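PDB 6ZP9: PrimPol AEP domain (PP-N190) from Cyanophage S-2L, which probably synthesises DNA as the archaeo-eukaryotic primase-type catalytic domain of a phage primase-polymerase, in a virus whose DNA carries 2-aminoadenine in place of adenine. Local coordinates for residues Ile19-His22 against Leu23-Arg27; Thr51-Gly55 against Ala56-Asp60. One frame throughout, in Å; residues are numbered along the deposited sequence.

Contact 1: Ile19-His22 against Leu23-Arg27; sequences ILLH and LSLLR
L21 meets L25 and H22 meets L26 one turn further on, a local i to i+4 contact in the last turns of helix 16-25 and the residue just after it; the helix lies over strands 114-117 and 177-179. CD1 of L21 rests 3.8 Å from CG of L25, the two side chains crossing at a slant. L21 gets there because its CG stands anti to the backbone N (chi1 177°), whereas CG of L25 lies beside its own N. H22 and L26 run side by side and point the same way, with CD2 of the imidazole 3.6 Å from CD1 of L26. Beneath these two pairs, I178 is touched by L21, H22 and L25, and F114 by L25 and L26. The H22 ring is buried, and its ND1 is hydrogen-bonded to the backbone N of A165, which should restrict its rotation while L116 and L164 pack around it. Successive backbone bonds join the same turns: L25 N to L21 O is short and straight (2.8 Å), while L26 N to H22 O is longer at 3.2 Å and more bent, with an N-H...O angle of 147°. There the helix ends in a Schellman motif, R27 taking a positive phi (53°) and its N bonding to S24 O at 2.9 Å. Past this turn, ND2 of N86 on strand 85-90 hydrogen-bonds to L26 O, while the side chain of L26 also packs on A87. On another side of the helix, CD1 of L23 passes 3.6 Å from I19 O.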
loop_
_atom_site.group_PDB
_atom_site.type_symbol
_atom_site.label_atom_id
_atom_site.label_comp_id
_atom_site.label_asym_id
_atom_site.label_seq_id
_atom_site.Cartn_x
_atom_site.Cartn_y
_atom_site.Cartn_z
ATOM N N ILE A 19 -4.348 9.614 -6.555
ATOM C CA ILE A 19 -5.253 8.711 -5.845
ATOM C C ILE A 19 -5.878 7.710 -6.814
ATOM O O ILE A 19 -5.871 6.493 -6.574
ATOM C CB ILE A 19 -6.337 9.504 -5.094
ATOM C CG1 ILE A 19 -5.723 10.253 -3.911
ATOM C CG2 ILE A 19 -7.454 8.562 -4.623
ATOM C CD1 ILE A 19 -6.759 10.963 -3.045
ATOM N N LEU A 20 -6.438 8.205 -7.922
ATOM C CA LEU A 20 -7.082 7.300 -8.870
ATOM C C LEU A 20 -6.070 6.356 -9.508
ATOM O O LEU A 20 -6.388 5.190 -9.774
ATOM C CB LEU A 20 -7.832 8.097 -9.936
ATOM C CG LEU A 20 -9.073 8.791 -9.362
ATOM C CD1 LEU A 20 -9.723 9.659 -10.417
ATOM C CD2 LEU A 20 -10.075 7.779 -8.799
ATOM N N LEU A 21 -4.837 6.832 -9.737
ATOM C CA LEU A 21 -3.797 5.964 -10.285
ATOM C C LEU A 21 -3.447 4.844 -9.313
ATOM O O LEU A 21 -3.267 3.695 -9.726
ATOM C CB LEU A 21 -2.551 6.781 -10.638
ATOM C CG LEU A 21 -1.363 5.959 -11.147
ATOM C CD1 LEU A 21 -1.663 5.291 -12.477
ATOM C CD2 LEU A 21 -0.109 6.817 -11.239
ATOM N N HIS A 22 -3.333 5.162 -8.021
ATOM C CA HIS A 22 -3.096 4.133 -7.010
ATOM C C HIS A 22 -4.172 3.057 -7.065
ATOM O O HIS A 22 -3.867 1.856 -7.094
ATOM C CB HIS A 22 -3.049 4.785 -5.621
ATOM C CG HIS A 22 -2.332 3.976 -4.583
ATOM N ND1 HIS A 22 -1.924 4.513 -3.378
ATOM C CD2 HIS A 22 -1.956 2.672 -4.562
ATOM C CE1 HIS A 22 -1.326 3.576 -2.658
ATOM N NE2 HIS A 22 -1.328 2.452 -3.355
ATOM N N LEU A 23 -5.441 3.474 -7.093
ATOM C CA LEU A 23 -6.550 2.522 -7.177
ATOM C C LEU A 23 -6.510 1.736 -8.482
ATOM O O LEU A 23 -6.762 0.523 -8.494
ATOM C CB LEU A 23 -7.889 3.261 -7.052
ATOM C CG LEU A 23 -8.519 3.391 -5.660
ATOM C CD1 LEU A 23 -7.515 3.911 -4.675
ATOM C CD2 LEU A 23 -9.709 4.324 -5.712
ATOM N N SER A 24 -6.212 2.419 -9.591
ATOM C CA SER A 24 -6.181 1.779 -10.897
ATOM C C SER A 24 -5.100 0.705 -10.963
ATOM O O SER A 24 -5.343 -0.420 -11.418
ATOM C CB SER A 24 -5.943 2.844 -11.968
ATOM O OG SER A 24 -6.240 2.324 -13.246
ATOM N N LEU A 25 -3.891 1.036 -10.525
ATOM C CA LEU A 25 -2.823 0.051 -10.564
ATOM C C LEU A 25 -3.131 -1.143 -9.664
ATOM O O LEU A 25 -2.703 -2.265 -9.951
ATOM C CB LEU A 25 -1.505 0.709 -10.176
ATOM C CG LEU A 25 -1.017 1.802 -11.138
ATOM C CD1 LEU A 25 0.231 2.478 -10.561
ATOM C CD2 LEU A 25 -0.727 1.240 -12.524
ATOM N N LEU A 26 -3.892 -0.934 -8.598
ATOM C CA LEU A 26 -4.306 -2.032 -7.734
ATOM C C LEU A 26 -5.554 -2.744 -8.235
ATOM O O LEU A 26 -6.048 -3.643 -7.541
ATOM C CB LEU A 26 -4.543 -1.519 -6.311
ATOM C CG LEU A 26 -3.271 -1.118 -5.559
ATOM C CD1 LEU A 26 -3.665 -0.529 -4.207
ATOM C CD2 LEU A 26 -2.323 -2.311 -5.395
ATOM N N ARG A 27 -6.057 -2.371 -9.417
ATOM C CA ARG A 27 -7.271 -2.954 -10.006
ATOM C C ARG A 27 -8.454 -2.893 -9.039
ATOM O O ARG A 27 -9.318 -3.775 -9.021
ATOM C CB ARG A 27 -7.006 -4.382 -10.492
ATOM C CG ARG A 27 -5.936 -4.412 -11.592
ATOM C CD ARG A 27 -5.519 -5.828 -12.014
ATOM N NE ARG A 27 -6.639 -6.591 -12.550
ATOM C CZ ARG A 27 -7.011 -6.568 -13.825
ATOM N NH1 ARG A 27 -6.346 -5.820 -14.695
ATOM N NH2 ARG A 27 -8.041 -7.297 -14.233
#

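Contact 2: Thr51-Gly55 against Ala56-Asp60; sequences TPLTG and ATVQD
T54 and T57 join side chain to side chain at the start of helix 55-64, where T54 holds the N-cap position and the chain leaves edge strand 49-52. Their hydroxyls share a hydrogen bond, OG1 to OG1 at 2.9 Å. OG1 of T54 lies between its own N and carbonyl carbon (chi1 75°), the rotamer that sets OG1 beside the first helical turn; it is also 3.2 Å from the backbone N of T57. The backbone closes the same turn with V58 N to T54 O, 3.0 Å and almost straight at 174°, and continues with Q59 N to G55 O.

The tight part lies on the buried flank. CD1 of L53 presses on CG2 of V58 at 3.5 Å, closer than usual for two methyl carbons, as the side chains cross. V58 CG2 also sits against the carbonyl oxygen of T54. Y35 on the adjacent strand 34-38 touches both L53 and V58; F14 and C167 add to the cover of V58.

The outer side is looser and more polar, with G55 and A56 exposed at the helix start and hydroxyls bridged by water. A close methyl pair borders it: T51 and T57 meet end-on through one methyl each, CG2 to CG2 at 3.5 Å, and W49 also touches T57. The T57 torsion (chi1 -60°) parts its two branches, sending CG2 to T51 and OG1 to T54 and an ordered water. That water bridges strand end to first turn: it donates to P52 O at 2.7 Å and hydrogen-bonds at 2.8 Å to each of two hydroxyl oxygens, T51 OG1 and T57 OG1.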
loop_
_atom_site.group_PDB
_atom_site.type_symbol
_atom_site.label_atom_id
_atom_site.label_comp_id
_atom_site.label_asym_id
_atom_site.label_seq_id
_atom_site.Cartn_x
_atom_site.Cartn_y
_atom_site.Cartn_z
ATOM N N THR A 51 -13.658 4.895 6.753
ATOM C CA THR A 51 -14.754 5.464 5.986
ATOM C C THR A 51 -14.549 5.122 4.514
ATOM O O THR A 51 -13.437 4.766 4.107
ATOM C CB THR A 51 -14.811 6.982 6.201
ATOM O OG1 THR A 51 -16.042 7.506 5.700
ATOM C CG2 THR A 51 -13.639 7.661 5.518
ATOM N N PRO A 52 -15.605 5.182 3.698
ATOM C CA PRO A 52 -15.412 5.056 2.248
ATOM C C PRO A 52 -14.502 6.156 1.716
ATOM O O PRO A 52 -14.474 7.284 2.220
ATOM C CB PRO A 52 -16.832 5.188 1.689
ATOM C CG PRO A 52 -17.729 4.722 2.822
ATOM C CD PRO A 52 -17.037 5.176 4.072
ATOM N N LEU A 53 -13.732 5.814 0.687
ATOM C CA LEU A 53 -12.847 6.786 0.049
ATOM C C LEU A 53 -13.670 7.707 -0.848
ATOM O O LEU A 53 -14.256 7.255 -1.834
ATOM C CB LEU A 53 -11.760 6.081 -0.757
ATOM C CG LEU A 53 -10.823 6.995 -1.546
ATOM C CD1 LEU A 53 -9.912 7.743 -0.604
ATOM C CD2 LEU A 53 -10.010 6.198 -2.568
ATOM N N THR A 54 -13.743 8.989 -0.492
ATOM C CA THR A 54 -14.372 10.010 -1.320
ATOM C C THR A 54 -13.499 11.254 -1.298
ATOM O O THR A 54 -12.717 11.474 -0.371
ATOM C CB THR A 54 -15.799 10.371 -0.851
ATOM O OG1 THR A 54 -15.742 11.181 0.329
ATOM C CG2 THR A 54 -16.623 9.112 -0.567
ATOM N N GLY A 55 -13.638 12.075 -2.340
ATOM C CA GLY A 55 -12.837 13.285 -2.413
ATOM C C GLY A 55 -13.129 14.238 -1.274
ATOM O O GLY A 55 -12.218 14.846 -0.714
ATOM N N ALA A 56 -14.405 14.370 -0.903
ATOM C CA ALA A 56 -14.766 15.293 0.171
ATOM C C ALA A 56 -14.185 14.837 1.506
ATOM O O ALA A 56 -13.764 15.665 2.328
ATOM C CB ALA A 56 -16.287 15.423 0.262
ATOM N N THR A 57 -14.145 13.524 1.736
ATOM C CA THR A 57 -13.617 13.020 3.000
ATOM C C THR A 57 -12.103 13.155 3.060
ATOM O O THR A 57 -11.552 13.564 4.089
ATOM C CB THR A 57 -14.042 11.570 3.196
ATOM O OG1 THR A 57 -15.471 11.502 3.203
ATOM C CG2 THR A 57 -13.511 11.042 4.504
ATOM N N VAL A 58 -11.409 12.834 1.967
ATOM C CA VAL A 58 -9.966 13.052 1.945
ATOM C C VAL A 58 -9.651 14.535 2.107
ATOM O O VAL A 58 -8.749 14.913 2.865
ATOM C CB VAL A 58 -9.342 12.475 0.661
ATOM C CG1 VAL A 58 -7.846 12.760 0.635
ATOM C CG2 VAL A 58 -9.603 10.987 0.582
ATOM N N GLN A 59 -10.398 15.397 1.416
ATOM C CA GLN A 59 -10.203 16.833 1.576
ATOM C C GLN A 59 -10.268 17.243 3.043
ATOM O O GLN A 59 -9.410 17.988 3.532
ATOM C CB GLN A 59 -11.251 17.594 0.757
ATOM C CG GLN A 59 -11.154 19.105 0.900
ATOM C CD GLN A 59 -9.941 19.674 0.186
ATOM O OE1 GLN A 59 -9.360 19.036 -0.695
ATOM N NE2 GLN A 59 -9.550 20.875 0.568
ATOM N N ASP A 60 -11.273 16.732 3.764
ATOM C CA ASP A 60 -11.469 17.072 5.171
ATOM C C ASP A 60 -10.363 16.496 6.052
ATOM O O ASP A 60 -9.855 17.181 6.949
ATOM C CB ASP A 60 -12.832 16.560 5.631
ATOM C CG ASP A 60 -13.269 17.167 6.953
ATOM O OD1 ASP A 60 -12.777 18.262 7.297
ATOM O OD2 ASP A 60 -14.114 16.556 7.645
HETATM O O HOH W 1 -16.373 8.860 3.271
#

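Contact 1 ends helix 16-25, and contact 2 starts helix 55-64 further along the chain; their centres lie 16 Å apart, yet they meet directly through aliphatic side chains. L53 is the shared residue of this packing: its CD2 lies 3.7 Å from CD2 of L23 and 4.0 Å from CG2 of I19. CD1 of I19 adds a more distant approach to CG1 of V58, at 4.2 Å. Helix 16-25 thus touches strands 114-117 and 177-179 of one antiparallel sheet and, through L53, the residue that follows edge strand 49-52 of the other. The bound calcium ion is about 13 Å from the side chain of L25, so it does not take part in contact 1.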